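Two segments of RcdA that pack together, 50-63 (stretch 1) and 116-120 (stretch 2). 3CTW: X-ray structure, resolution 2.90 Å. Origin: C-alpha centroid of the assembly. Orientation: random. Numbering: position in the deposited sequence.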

# COMPACT_ATOMS: atom_id res chain seq x y z
N HIS A 50 -6.29 -9.56 -26.29
CA HIS A 50 -6.48 -10.38 -27.49
C HIS A 50 -6.19 -11.85 -27.23
O HIS A 50 -6.71 -12.73 -27.91
CB HIS A 50 -5.58 -9.87 -28.62
CG HIS A 50 -5.87 -8.47 -29.05
ND1 HIS A 50 -5.45 -7.37 -28.33
CD2 HIS A 50 -6.53 -7.98 -30.13
CE1 HIS A 50 -5.85 -6.27 -28.94
NE2 HIS A 50 -6.51 -6.61 -30.03
N ASP A 51 -5.35 -12.11 -26.23
CA ASP A 51 -5.03 -13.47 -25.78
C ASP A 51 -6.21 -14.12 -25.05
O ASP A 51 -6.42 -15.34 -25.14
CB ASP A 51 -3.82 -13.43 -24.83
CG ASP A 51 -2.51 -13.17 -25.54
OD1 ASP A 51 -2.51 -13.14 -26.79
OD2 ASP A 51 -1.49 -13.00 -24.84
N SER A 52 -6.98 -13.30 -24.35
CA SER A 52 -8.08 -13.77 -23.54
C SER A 52 -9.37 -13.92 -24.32
O SER A 52 -10.17 -14.80 -24.02
CB SER A 52 -8.31 -12.83 -22.36
OG SER A 52 -8.57 -11.50 -22.79
N LYS A 53 -9.57 -13.06 -25.32
CA LYS A 53 -10.83 -13.07 -26.06
C LYS A 53 -10.89 -14.18 -27.12
O LYS A 53 -11.91 -14.34 -27.81
CB LYS A 53 -11.15 -11.69 -26.64
CG LYS A 53 -10.37 -11.32 -27.88
CD LYS A 53 -10.96 -10.06 -28.51
CE LYS A 53 -10.52 -9.90 -29.96
NZ LYS A 53 -9.04 -9.86 -30.10
N VAL A 54 -9.82 -14.96 -27.23
CA VAL A 54 -9.81 -16.12 -28.12
C VAL A 54 -9.80 -17.44 -27.33
O VAL A 54 -9.66 -18.52 -27.90
CB VAL A 54 -8.64 -16.07 -29.14
CG1 VAL A 54 -8.80 -14.88 -30.08
CG2 VAL A 54 -7.30 -16.01 -28.41
N LEU A 55 -9.98 -17.34 -26.01
CA LEU A 55 -10.06 -18.52 -25.15
C LEU A 55 -11.47 -19.09 -25.11
O LEU A 55 -12.39 -18.51 -25.67
CB LEU A 55 -9.64 -18.17 -23.71
CG LEU A 55 -8.25 -17.64 -23.40
CD1 LEU A 55 -8.22 -17.25 -21.94
CD2 LEU A 55 -7.17 -18.68 -23.66
N SER A 56 -11.62 -20.24 -24.46
CA SER A 56 -12.93 -20.75 -24.11
C SER A 56 -13.43 -20.01 -22.87
O SER A 56 -12.65 -19.31 -22.21
CB SER A 56 -12.85 -22.26 -23.84
OG SER A 56 -11.98 -22.53 -22.75
N ARG A 57 -14.71 -20.16 -22.55
CA ARG A 57 -15.29 -19.42 -21.44
C ARG A 57 -14.66 -19.76 -20.10
O ARG A 57 -14.37 -18.86 -19.31
CB ARG A 57 -16.82 -19.57 -21.38
CG ARG A 57 -17.45 -18.47 -20.55
CD ARG A 57 -18.96 -18.51 -20.52
NE ARG A 57 -19.45 -17.32 -19.83
CZ ARG A 57 -19.70 -17.26 -18.52
NH1 ARG A 57 -19.52 -18.33 -17.76
NH2 ARG A 57 -20.13 -16.13 -17.98
N ASN A 58 -14.42 -21.05 -19.86
CA ASN A 58 -13.80 -21.49 -18.61
C ASN A 58 -12.37 -21.02 -18.45
O ASN A 58 -11.90 -20.76 -17.33
CB ASN A 58 -13.87 -23.00 -18.47
CG ASN A 58 -15.24 -23.47 -18.08
OD1 ASN A 58 -15.96 -22.77 -17.37
ND2 ASN A 58 -15.61 -24.66 -18.54
N ALA A 59 -11.68 -20.88 -19.58
CA ALA A 59 -10.31 -20.40 -19.61
C ALA A 59 -10.28 -18.88 -19.41
O ALA A 59 -9.35 -18.34 -18.82
CB ALA A 59 -9.65 -20.80 -20.93
N ALA A 60 -11.32 -18.21 -19.91
CA ALA A 60 -11.42 -16.76 -19.80
C ALA A 60 -11.80 -16.34 -18.39
O ALA A 60 -11.32 -15.32 -17.90
CB ALA A 60 -12.42 -16.23 -20.80
N LEU A 61 -12.66 -17.14 -17.75
CA LEU A 61 -13.03 -16.93 -16.34
C LEU A 61 -11.80 -17.15 -15.46
O LEU A 61 -11.61 -16.45 -14.46
CB LEU A 61 -14.15 -17.89 -15.93
CG LEU A 61 -15.56 -17.66 -16.47
CD1 LEU A 61 -16.44 -18.89 -16.26
CD2 LEU A 61 -16.19 -16.44 -15.82
N GLY A 62 -10.96 -18.10 -15.86
CA GLY A 62 -9.72 -18.38 -15.16
C GLY A 62 -8.74 -17.24 -15.35
O GLY A 62 -8.00 -16.89 -14.43
N TYR A 63 -8.73 -16.68 -16.56
CA TYR A 63 -7.89 -15.53 -16.88
C TYR A 63 -8.34 -14.32 -16.08
O TYR A 63 -7.53 -13.53 -15.62
CB TYR A 63 -7.94 -15.23 -18.38
CG TYR A 63 -7.20 -13.97 -18.81
CD1 TYR A 63 -5.88 -14.02 -19.25
CD2 TYR A 63 -7.83 -12.74 -18.78
CE1 TYR A 63 -5.21 -12.87 -19.64
CE2 TYR A 63 -7.18 -11.59 -19.17
CZ TYR A 63 -5.87 -11.65 -19.60
OH TYR A 63 -5.24 -10.49 -19.98
N GLU A 116 -6.32 -25.08 -14.86
CA GLU A 116 -5.83 -23.77 -15.30
C GLU A 116 -4.89 -23.81 -16.52
O GLU A 116 -3.67 -23.93 -16.38
CB GLU A 116 -5.14 -23.03 -14.13
CG GLU A 116 -6.06 -22.68 -12.98
CD GLU A 116 -5.31 -22.62 -11.66
OE1 GLU A 116 -4.13 -22.19 -11.67
OE2 GLU A 116 -5.89 -23.02 -10.62
N GLU A 117 -5.48 -23.71 -17.71
CA GLU A 117 -4.70 -23.58 -18.94
C GLU A 117 -4.73 -22.15 -19.49
O GLU A 117 -5.49 -21.83 -20.41
CB GLU A 117 -5.13 -24.60 -20.01
CG GLU A 117 -6.63 -24.75 -20.19
CD GLU A 117 -6.98 -26.00 -20.99
OE1 GLU A 117 -8.07 -26.58 -20.77
OE2 GLU A 117 -6.15 -26.41 -21.83
N LEU A 118 -3.89 -21.30 -18.91
CA LEU A 118 -3.86 -19.87 -19.22
C LEU A 118 -2.81 -19.53 -20.28
O LEU A 118 -1.93 -20.35 -20.55
CB LEU A 118 -3.59 -19.07 -17.94
CG LEU A 118 -4.54 -19.30 -16.77
CD1 LEU A 118 -3.97 -18.66 -15.54
CD2 LEU A 118 -5.92 -18.76 -17.08
N PRO A 119 -2.91 -18.32 -20.88
CA PRO A 119 -1.99 -17.90 -21.94
C PRO A 119 -0.56 -17.77 -21.46
O PRO A 119 -0.31 -17.61 -20.27
CB PRO A 119 -2.52 -16.52 -22.34
CG PRO A 119 -3.38 -16.08 -21.23
CD PRO A 119 -3.96 -17.32 -20.64
N PHE A 120 0.37 -17.82 -22.42
CA PHE A 120 1.81 -17.74 -22.18
C PHE A 120 2.22 -16.49 -21.41
O PHE A 120 2.98 -16.56 -20.44
CB PHE A 120 2.52 -17.82 -23.54
CG PHE A 120 4.02 -17.65 -23.49
CD1 PHE A 120 4.83 -18.69 -23.06
CD2 PHE A 120 4.61 -16.48 -23.92
CE1 PHE A 120 6.22 -18.54 -23.04
CE2 PHE A 120 6.00 -16.33 -23.90
CZ PHE A 120 6.80 -17.36 -23.46

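Contact between two segments of RcdA, a stretch in which a turn joins two helices (50-63) and a stretch that runs extended through 116-119, with Pro 119 at the N-cap of the helix that begins at Phe 120, burying 290 Å² counted over both sides. No hydrogen bond crosses the interface; the fit rests on shape and van der Waals contact. Stretch 1 ends one helix at Ser 52, reverses through a type I turn from Ser 52 to Leu 55, closed by Leu 55 N to Ser 52 O (3.2 Å), and starts a second helix after the N-cap residue Ser 56. The bend leaves a shallow hollow lined by Asp 51, Leu 55 and Tyr 63, and the ring of Pro 119 fills it. Pro 119 has the largest covered area of any residue here, and its CA-to-CB bond points toward stretch 1. The closest approaches are Asp 51 CB to Pro 119 CB at 4.2 Å, Leu 55 CD1 to Pro 119 CD at 4.5 Å, and Tyr 63 CD1 to Pro 119 CG at 3.8 Å. The last approach is to the edge of the tyrosine ring, near its plane, so the two rings do not stack. A second bump, Leu 118, settles on the helix backbone. Its CA-to-CB bond runs sideways, but with chi1 in m and chi2 in t the end of the side chain comes nearer, bringing Leu 118 CD2 to 3.5 Å from Tyr 63 N, 3.6 Å from Gly 62 C and 3.9 Å from Ala 59 O. Gly 62 has no side chain, and this methyl rests directly against its main chain. Tyr 63 N still donates to Ala 59 O (2.9 Å), so the methyl packs over an intact helical turn. One turn earlier in the helix, Ala 59 CB sits 4.3 Å from Glu 117 O, a small methyl set sideways beside the Glu 117 carbonyl. Ala 60 and Leu 61 point away from stretch 2.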